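Local coordinates for protein aminopeptidase N (Francisella tularensis subsp. tularensis, PDB 5DLL) that is a zinc-dependent M1-family aminopeptidase that releases N-terminal amino acids from peptides and probably helps degrade intracellular peptides, at residues 27-31 with 149-153; 445-451 with 493-497; 747-751 with 766-771. All blocks are in the same frame, centred on the assembly; numbering follows the deposited sequence.

Interaction 1 of 3, residues 27-31 with 149-153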
loop_
_atom_site.group_PDB
_atom_site.type_symbol
_atom_site.label_atom_id
_atom_site.label_comp_id
_atom_site.label_asym_id
_atom_site.label_seq_id
_atom_site.Cartn_x
_atom_site.Cartn_y
_atom_site.Cartn_z
ATOM N N LEU A 27 29.227 -18.871 2.565
ATOM C CA LEU A 27 28.835 -17.538 2.100
ATOM C C LEU A 27 29.428 -17.207 0.734
ATOM O O LEU A 27 30.438 -17.777 0.331
ATOM C CB LEU A 27 29.268 -16.472 3.109
ATOM C CG LEU A 27 28.433 -16.375 4.389
ATOM C CD1 LEU A 27 29.173 -15.560 5.442
ATOM C CD2 LEU A 27 27.055 -15.783 4.107
ATOM N N ILE A 28 28.792 -16.265 0.041
ATOM C CA ILE A 28 29.192 -15.869 -1.306
ATOM C C ILE A 28 29.625 -14.410 -1.295
ATOM O O ILE A 28 28.855 -13.524 -0.922
ATOM C CB ILE A 28 28.045 -16.074 -2.322
ATOM C CG1 ILE A 28 27.536 -17.521 -2.240
ATOM C CG2 ILE A 28 28.511 -15.718 -3.737
ATOM C CD1 ILE A 28 26.419 -17.864 -3.205
ATOM N N ASP A 29 30.872 -14.182 -1.696
ATOM C CA ASP A 29 31.445 -12.847 -1.772
ATOM C C ASP A 29 31.112 -12.194 -3.108
ATOM O O ASP A 29 30.708 -11.027 -3.146
ATOM C CB ASP A 29 32.967 -12.913 -1.585
ATOM C CG ASP A 29 33.379 -13.221 -0.146
ATOM O OD1 ASP A 29 32.517 -13.166 0.764
ATOM O OD2 ASP A 29 34.580 -13.504 0.077
ATOM N N GLU A 30 31.294 -12.947 -4.194
ATOM C CA GLU A 30 31.058 -12.449 -5.548
ATOM C C GLU A 30 30.318 -13.462 -6.411
ATOM O O GLU A 30 30.431 -14.666 -6.214
ATOM C CB GLU A 30 32.375 -12.088 -6.237
ATOM C CG GLU A 30 33.243 -11.126 -5.446
ATOM C CD GLU A 30 34.038 -10.191 -6.328
ATOM O OE1 GLU A 30 34.593 -10.656 -7.341
ATOM O OE2 GLU A 30 34.103 -8.984 -6.007
ATOM N N THR A 31 29.581 -12.947 -7.389
ATOM C CA THR A 31 28.803 -13.765 -8.306
ATOM C C THR A 31 28.985 -13.216 -9.720
ATOM O O THR A 31 28.622 -12.071 -9.996
ATOM C CB THR A 31 27.314 -13.725 -7.918
ATOM O OG1 THR A 31 27.161 -14.191 -6.568
ATOM C CG2 THR A 31 26.479 -14.583 -8.862
ATOM N N VAL A 149 22.477 -14.152 2.455
ATOM C CA VAL A 149 23.667 -14.326 1.637
ATOM C C VAL A 149 23.646 -13.263 0.543
ATOM O O VAL A 149 22.804 -13.309 -0.365
ATOM C CB VAL A 149 23.731 -15.734 1.024
ATOM C CG1 VAL A 149 24.967 -15.883 0.145
ATOM C CG2 VAL A 149 23.727 -16.777 2.130
ATOM N N MET A 150 24.569 -12.305 0.662
ATOM C CA MET A 150 24.650 -11.152 -0.227
ATOM C C MET A 150 26.009 -11.100 -0.907
ATOM O O MET A 150 27.039 -11.252 -0.250
ATOM C CB MET A 150 24.457 -9.863 0.565
ATOM C CG MET A 150 23.140 -9.761 1.321
ATOM S SD MET A 150 23.136 -8.352 2.446
ATOM C CE MET A 150 24.491 -8.904 3.483
ATOM N N ALA A 151 26.005 -10.845 -2.214
ATOM C CA ALA A 151 27.218 -10.914 -3.020
ATOM C C ALA A 151 27.313 -9.776 -4.031
ATOM O O ALA A 151 26.305 -9.191 -4.421
ATOM C CB ALA A 151 27.265 -12.243 -3.742
ATOM N N ALA A 152 28.542 -9.479 -4.450
ATOM C CA ALA A 152 28.805 -8.497 -5.499
ATOM C C ALA A 152 28.621 -9.135 -6.879
ATOM O O ALA A 152 29.286 -10.116 -7.210
ATOM C CB ALA A 152 30.210 -7.939 -5.353
ATOM N N PHE A 153 27.719 -8.565 -7.678
ATOM C CA PHE A 153 27.317 -9.154 -8.961
ATOM C C PHE A 153 27.970 -8.488 -10.172
ATOM O O PHE A 153 27.826 -7.283 -10.367
ATOM C CB PHE A 153 25.795 -9.059 -9.133
ATOM C CG PHE A 153 25.028 -10.150 -8.440
ATOM C CD1 PHE A 153 24.813 -10.104 -7.070
ATOM C CD2 PHE A 153 24.497 -11.210 -9.161
ATOM C CE1 PHE A 153 24.092 -11.098 -6.428
ATOM C CE2 PHE A 153 23.773 -12.207 -8.524
ATOM C CZ PHE A 153 23.570 -12.153 -7.157
#
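Two backbone hydrogen bonds stitch Asp29 and Thr31 to Ala152, joining parallel strands of the large mixed beta-sheet in the N-terminal domain of this M1 peptidase. Ala152 gives its N-H to Asp29 O at 3.0 Å, nearly straight at 174°, and its own O takes the N-H of Thr31 at 2.9 Å. One residue thus serves as both donor and acceptor, as a parallel pair requires, while Glu30, facing it, bonds through its backbone to Tyr49 of strand 42-52. Beyond the second bond Phe153 CA-H comes close to Thr31 O, with CA 3.4 Å from that oxygen.

The backbone bonds between the two segments begin at Asp29 O, where the chain turns a corner. Ahead of it the connection passes to side chains: Ile28 sets CG2 against Ala151 CB and CG1 against Val149 CG1, and farther out Leu27 CD2 meets Val149 CG2 at 4.0 Å. Val149 can serve both because its two methyls diverge, CG1 lying opposite its backbone N (chi1 179°) and CG2 opposite the carbonyl carbon.

On the buried face Thr31 and Phe153 run alongside one another in the same direction. Tyr143 OH, from a loop that also covers Ile28, Ala151 and Phe153, hydrogen-bonds to Thr31 OG1, which satisfies that hydroxyl beside the Ala151 methyl. The rest of the threonine rests on the phenyl ring: CB makes a CH-pi contact 4.0 Å from the centroid of Phe153, only 13° off the ring normal, and CG2 reaches over the rim to CE2 at 3.6 Å.

Interaction 2 of 3, residues 445-451 with 493-497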
loop_
_atom_site.group_PDB
_atom_site.type_symbol
_atom_site.label_atom_id
_atom_site.label_comp_id
_atom_site.label_asym_id
_atom_site.label_seq_id
_atom_site.Cartn_x
_atom_site.Cartn_y
_atom_site.Cartn_z
ATOM N N PHE A 445 14.988 0.743 24.683
ATOM C CA PHE A 445 13.762 0.284 24.021
ATOM C C PHE A 445 13.582 -1.235 24.146
ATOM O O PHE A 445 13.240 -1.903 23.173
ATOM C CB PHE A 445 13.777 0.667 22.532
ATOM C CG PHE A 445 13.647 2.144 22.266
ATOM C CD1 PHE A 445 12.604 2.878 22.815
ATOM C CD2 PHE A 445 14.545 2.789 21.426
ATOM C CE1 PHE A 445 12.480 4.234 22.554
ATOM C CE2 PHE A 445 14.424 4.142 21.158
ATOM C CZ PHE A 445 13.391 4.866 21.723
ATOM N N SER A 446 13.807 -1.781 25.336
ATOM C CA SER A 446 13.630 -3.218 25.559
ATOM C C SER A 446 12.151 -3.598 25.583
ATOM O O SER A 446 11.763 -4.616 25.010
ATOM C CB SER A 446 14.313 -3.664 26.857
ATOM O OG SER A 446 15.711 -3.798 26.669
ATOM N N LEU A 447 11.338 -2.776 26.246
ATOM C CA LEU A 447 9.896 -3.012 26.349
ATOM C C LEU A 447 9.193 -2.744 25.022
ATOM O O LEU A 447 8.168 -3.354 24.712
ATOM C CB LEU A 447 9.281 -2.126 27.436
ATOM C CG LEU A 447 7.878 -2.526 27.910
ATOM C CD1 LEU A 447 7.931 -3.756 28.813
ATOM C CD2 LEU A 447 7.212 -1.363 28.625
ATOM N N PHE A 448 9.738 -1.813 24.248
ATOM C CA PHE A 448 9.188 -1.501 22.940
ATOM C C PHE A 448 9.293 -2.685 21.968
ATOM O O PHE A 448 8.420 -2.866 21.119
ATOM C CB PHE A 448 9.893 -0.278 22.363
ATOM C CG PHE A 448 9.299 0.204 21.080
ATOM C CD1 PHE A 448 8.172 1.005 21.088
ATOM C CD2 PHE A 448 9.857 -0.154 19.863
ATOM C CE1 PHE A 448 7.614 1.451 19.906
ATOM C CE2 PHE A 448 9.303 0.288 18.676
ATOM C CZ PHE A 448 8.180 1.092 18.699
ATOM N N LYS A 449 10.354 -3.487 22.096
ATOM C CA LYS A 449 10.556 -4.674 21.243
ATOM C C LYS A 449 9.392 -5.669 21.284
ATOM O O LYS A 449 9.171 -6.415 20.326
ATOM C CB LYS A 449 11.860 -5.389 21.614
ATOM C CG LYS A 449 13.092 -4.681 21.083
ATOM C CD LYS A 449 14.376 -5.247 21.656
ATOM C CE LYS A 449 15.577 -4.477 21.139
ATOM N NZ LYS A 449 16.840 -4.910 21.790
ATOM N N ARG A 450 8.656 -5.664 22.394
ATOM C CA ARG A 450 7.460 -6.490 22.576
ATOM C C ARG A 450 6.357 -6.236 21.523
ATOM O O ARG A 450 5.478 -7.081 21.338
ATOM C CB ARG A 450 6.923 -6.280 24.003
ATOM C CG ARG A 450 5.723 -7.121 24.414
ATOM C CD ARG A 450 5.955 -8.613 24.246
ATOM N NE ARG A 450 4.752 -9.382 24.565
ATOM C CZ ARG A 450 4.557 -10.657 24.233
ATOM N NH1 ARG A 450 5.487 -11.335 23.563
ATOM N NH2 ARG A 450 3.420 -11.259 24.574
ATOM N N TRP A 451 6.401 -5.086 20.842
ATOM C CA TRP A 451 5.495 -4.801 19.710
ATOM C C TRP A 451 5.644 -5.792 18.543
ATOM O O TRP A 451 4.670 -6.092 17.845
ATOM C CB TRP A 451 5.717 -3.379 19.173
ATOM C CG TRP A 451 5.004 -2.300 19.936
ATOM C CD1 TRP A 451 5.555 -1.414 20.818
ATOM C CD2 TRP A 451 3.607 -1.980 19.867
ATOM N NE1 TRP A 451 4.588 -0.570 21.308
ATOM C CE2 TRP A 451 3.384 -0.896 20.742
ATOM C CE3 TRP A 451 2.521 -2.511 19.158
ATOM C CZ2 TRP A 451 2.116 -0.330 20.927
ATOM C CZ3 TRP A 451 1.262 -1.945 19.339
ATOM C CH2 TRP A 451 1.072 -0.866 20.218
ATOM N N LEU A 493 2.536 -3.016 26.727
ATOM C CA LEU A 493 3.424 -2.459 25.707
ATOM C C LEU A 493 3.912 -1.046 26.048
ATOM O O LEU A 493 3.465 -0.430 27.015
ATOM C CB LEU A 493 2.699 -2.422 24.360
ATOM C CG LEU A 493 2.160 -3.759 23.855
ATOM C CD1 LEU A 493 1.121 -3.546 22.766
ATOM C CD2 LEU A 493 3.301 -4.630 23.358
ATOM N N HIS A 494 4.838 -0.555 25.230
ATOM C CA HIS A 494 5.327 0.815 25.300
ATOM C C HIS A 494 4.466 1.671 24.363
ATOM O O HIS A 494 4.617 1.600 23.140
ATOM C CB HIS A 494 6.794 0.840 24.854
ATOM C CG HIS A 494 7.521 2.104 25.193
ATOM N ND1 HIS A 494 8.889 2.147 25.356
ATOM C CD2 HIS A 494 7.078 3.366 25.403
ATOM C CE1 HIS A 494 9.259 3.381 25.646
ATOM N NE2 HIS A 494 8.179 4.139 25.684
ATOM N N ILE A 495 3.556 2.464 24.935
ATOM C CA ILE A 495 2.635 3.298 24.145
ATOM C C ILE A 495 3.026 4.774 24.258
ATOM O O ILE A 495 3.057 5.316 25.364
ATOM C CB ILE A 495 1.155 3.187 24.614
ATOM C CG1 ILE A 495 0.786 1.773 25.086
ATOM C CG2 ILE A 495 0.211 3.648 23.509
ATOM C CD1 ILE A 495 0.819 0.710 24.014
ATOM N N PRO A 496 3.326 5.430 23.120
ATOM C CA PRO A 496 3.495 6.878 23.110
ATOM C C PRO A 496 2.159 7.586 22.897
ATOM O O PRO A 496 1.441 7.276 21.941
ATOM C CB PRO A 496 4.424 7.114 21.921
ATOM C CG PRO A 496 4.124 6.001 20.985
ATOM C CD PRO A 496 3.637 4.837 21.809
ATOM N N VAL A 497 1.840 8.521 23.791
ATOM C CA VAL A 497 0.603 9.293 23.717
ATOM C C VAL A 497 0.923 10.761 23.454
ATOM O O VAL A 497 1.238 11.512 24.379
ATOM C CB VAL A 497 -0.210 9.182 25.022
ATOM C CG1 VAL A 497 -1.645 9.636 24.787
ATOM C CG2 VAL A 497 -0.175 7.758 25.555
#
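Trp451 and His494 share the one hydrogen bond between a turn-rich segment of the M1 peptidase family region and the lead-in to strand 495-502, the middle strand of a three-stranded antiparallel sheet in the Ig-like domain. The indole NE1 donates its N-H to His494 O at 2.8 Å, with an N-H...O angle of 167°. The acceptor lies in the indole plane, yet NE1 stands above the carbonyl plane, not on a lone pair. The carbonyl is held just ahead of the strand, where Ile495 begins the backbone pairing with Leu516.

Aliphatic groups pack on the same indole. Leu493 CD1 sits over its six-membered ring, 3.7 Å from the centroid and 9° off the normal, a CH-pi contact. Its other methyl, CD2, meets Arg450 CG at 3.6 Å, so the forked leucine end bridges neighbouring residues. Ile495 CD1 approaches Trp451 CZ2 obliquely. Helix 390-423 contributes Ile399 and Met402 to the surroundings of the tryptophan.

The remaining contacts gather round His494, whose CB bond is directed at the turn from Leu447 to Arg450, CB lying against Phe448 CA. Its CG lies opposite the backbone N (chi1 -166°), carrying the imidazole past Phe448, whose side chain it crosses at about a right angle. His494 CB lies at the edge of the Phe448 phenyl ring, while Phe448 CB lies oblique to the imidazole, and His494 CE1 comes to the edge of the Phe445 ring. Leu447 adds a looser touch, CD2 to Leu493 O at 4.2 Å, and His494 ND1 comes 4.0 Å from Phe448 CB.

Interaction 3 of 3, residues 747-751 with 766-771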
loop_
_atom_site.group_PDB
_atom_site.type_symbol
_atom_site.label_atom_id
_atom_site.label_comp_id
_atom_site.label_asym_id
_atom_site.label_seq_id
_atom_site.Cartn_x
_atom_site.Cartn_y
_atom_site.Cartn_z
ATOM N N TRP A 747 -15.892 5.129 -16.032
ATOM C CA TRP A 747 -17.258 5.281 -16.527
ATOM C C TRP A 747 -18.168 4.172 -15.984
ATOM O O TRP A 747 -19.306 4.431 -15.576
ATOM C CB TRP A 747 -17.245 5.284 -18.054
ATOM C CG TRP A 747 -18.576 5.465 -18.702
ATOM C CD1 TRP A 747 -19.346 6.596 -18.710
ATOM C CD2 TRP A 747 -19.282 4.492 -19.474
ATOM N NE1 TRP A 747 -20.498 6.380 -19.429
ATOM C CE2 TRP A 747 -20.483 5.096 -19.912
ATOM C CE3 TRP A 747 -19.022 3.162 -19.834
ATOM C CZ2 TRP A 747 -21.422 4.415 -20.690
ATOM C CZ3 TRP A 747 -19.951 2.489 -20.608
ATOM C CH2 TRP A 747 -21.140 3.117 -21.027
ATOM N N LEU A 748 -17.653 2.945 -15.970
ATOM C CA LEU A 748 -18.380 1.802 -15.416
ATOM C C LEU A 748 -18.549 1.947 -13.907
ATOM O O LEU A 748 -19.658 1.816 -13.381
ATOM C CB LEU A 748 -17.640 0.494 -15.717
ATOM C CG LEU A 748 -17.503 0.089 -17.188
ATOM C CD1 LEU A 748 -16.439 -0.986 -17.348
ATOM C CD2 LEU A 748 -18.837 -0.383 -17.751
ATOM N N LEU A 749 -17.442 2.221 -13.221
ATOM C CA LEU A 749 -17.442 2.374 -11.767
ATOM C C LEU A 749 -18.421 3.445 -11.323
ATOM O O LEU A 749 -19.152 3.247 -10.364
ATOM C CB LEU A 749 -16.038 2.714 -11.261
ATOM C CG LEU A 749 -15.852 2.960 -9.757
ATOM C CD1 LEU A 749 -16.438 1.836 -8.919
ATOM C CD2 LEU A 749 -14.374 3.135 -9.436
ATOM N N SER A 750 -18.433 4.575 -12.028
ATOM C CA SER A 750 -19.327 5.687 -11.695
ATOM C C SER A 750 -20.787 5.277 -11.795
ATOM O O SER A 750 -21.588 5.596 -10.913
ATOM C CB SER A 750 -19.071 6.887 -12.612
ATOM O OG SER A 750 -17.804 7.459 -12.357
ATOM N N GLN A 751 -21.128 4.574 -12.872
ATOM C CA GLN A 751 -22.484 4.056 -13.056
ATOM C C GLN A 751 -22.833 3.030 -11.976
ATOM O O GLN A 751 -23.919 3.080 -11.393
ATOM C CB GLN A 751 -22.641 3.443 -14.446
ATOM C CG GLN A 751 -22.774 4.471 -15.555
ATOM C CD GLN A 751 -22.600 3.864 -16.933
ATOM O OE1 GLN A 751 -23.551 3.774 -17.710
ATOM N NE2 GLN A 751 -21.380 3.426 -17.236
ATOM N N LEU A 766 -24.969 -3.107 -18.591
ATOM C CA LEU A 766 -23.549 -2.866 -18.838
ATOM C C LEU A 766 -22.739 -4.137 -19.103
ATOM O O LEU A 766 -21.756 -4.084 -19.840
ATOM C CB LEU A 766 -22.918 -2.070 -17.683
ATOM C CG LEU A 766 -23.244 -0.572 -17.648
ATOM C CD1 LEU A 766 -22.686 0.068 -16.383
ATOM C CD2 LEU A 766 -22.721 0.139 -18.891
ATOM N N VAL A 767 -23.138 -5.272 -18.532
ATOM C CA VAL A 767 -22.414 -6.528 -18.786
ATOM C C VAL A 767 -22.501 -6.933 -20.265
ATOM O O VAL A 767 -21.579 -7.548 -20.802
ATOM C CB VAL A 767 -22.876 -7.700 -17.876
ATOM C CG1 VAL A 767 -22.848 -7.296 -16.406
ATOM C CG2 VAL A 767 -24.251 -8.214 -18.278
ATOM N N ASN A 768 -23.599 -6.558 -20.920
ATOM C CA ASN A 768 -23.815 -6.856 -22.339
ATOM C C ASN A 768 -23.194 -5.800 -23.264
ATOM O O ASN A 768 -23.123 -5.994 -24.479
ATOM C CB ASN A 768 -25.317 -6.980 -22.620
ATOM C CG ASN A 768 -26.035 -7.859 -21.602
ATOM O OD1 ASN A 768 -25.552 -8.933 -21.241
ATOM N ND2 ASN A 768 -27.187 -7.395 -21.126
ATOM N N HIS A 769 -22.741 -4.696 -22.672
ATOM C CA HIS A 769 -22.142 -3.574 -23.398
ATOM C C HIS A 769 -20.704 -3.923 -23.810
ATOM O O HIS A 769 -19.981 -4.555 -23.039
ATOM C CB HIS A 769 -22.152 -2.339 -22.487
ATOM C CG HIS A 769 -22.256 -1.036 -23.216
ATOM N ND1 HIS A 769 -21.189 -0.176 -23.361
ATOM C CD2 HIS A 769 -23.306 -0.440 -23.830
ATOM C CE1 HIS A 769 -21.574 0.890 -24.039
ATOM N NE2 HIS A 769 -22.855 0.755 -24.334
ATOM N N PRO A 770 -20.277 -3.507 -25.024
ATOM C CA PRO A 770 -18.932 -3.865 -25.499
ATOM C C PRO A 770 -17.813 -3.239 -24.663
ATOM O O PRO A 770 -16.684 -3.733 -24.680
ATOM C CB PRO A 770 -18.906 -3.305 -26.924
ATOM C CG PRO A 770 -19.846 -2.153 -26.881
ATOM C CD PRO A 770 -20.953 -2.593 -25.964
ATOM N N ALA A 771 -18.135 -2.155 -23.956
ATOM C CA ALA A 771 -17.236 -1.557 -22.967
ATOM C C ALA A 771 -16.902 -2.515 -21.821
ATOM O O ALA A 771 -15.845 -2.392 -21.204
ATOM C CB ALA A 771 -17.843 -0.283 -22.408
#
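Leu766 pushes its forked end between Leu748, Trp747 and Gln751, the three residues that line this side of helix 741-752. Its CD2 lies 4.0 Å from Trp747 CH2 and 4.1 Å from Leu748 CD2; the two leucines run antiparallel, one alongside the other. CD1 turns to the carboxamide of Gln751, 3.7 Å from NE2. That contact is van der Waals; the hydrogen bond of NE2 goes to Trp747 O, at 2.8 Å. The bond folds the amide back over the indole, with NE2 above the centre of one ring face, and Trp747 O also accepts from Gln751 N on the opposite side of its carbonyl plane.

Leu748 fills in beside Leu766, and its CD1 reaches toward Ala771 O. Trp747 extends farther: CG lies opposite the backbone N (chi1 -179°), sending the six-membered ring out to the loop carrying His769 and Ala771. There CZ3 touches Ala771 CB at 3.9 Å, and the imidazole of His769 meets the indole obliquely, the planes inclined at 47°.

The arrangement joins consecutive helices of the C-terminal helical domain, which belongs to a family with ARM-like repeats. Helix 723-736 backs it with Phe733 and Tyr734 against Trp747, and Ile730 O accepts the N-H of Trp747 NE1. Helix 777-788 also takes part, bringing Leu783 against Leu766 and Lys779 to Ala771 O.

All three contacts are largely buried, yet they lie far apart in space: interaction 3 is on the opposite side of the chain's centre from the other two, and interactions 1 and 3 are about 52 Å apart between centres. Interaction 1 works within one sheet, and backbone bonds set its register. Interaction 2 instead spans two family regions, peptidase and Ig-like, using a single side-chain-to-backbone bond amid aromatic and aliphatic packing. Interaction 3 pairs neighbouring helices without any hydrogen bond between its segments; its polar link stays inside one helix. No residue or secondary-structure element is shared, and none of the three lies at the zinc site.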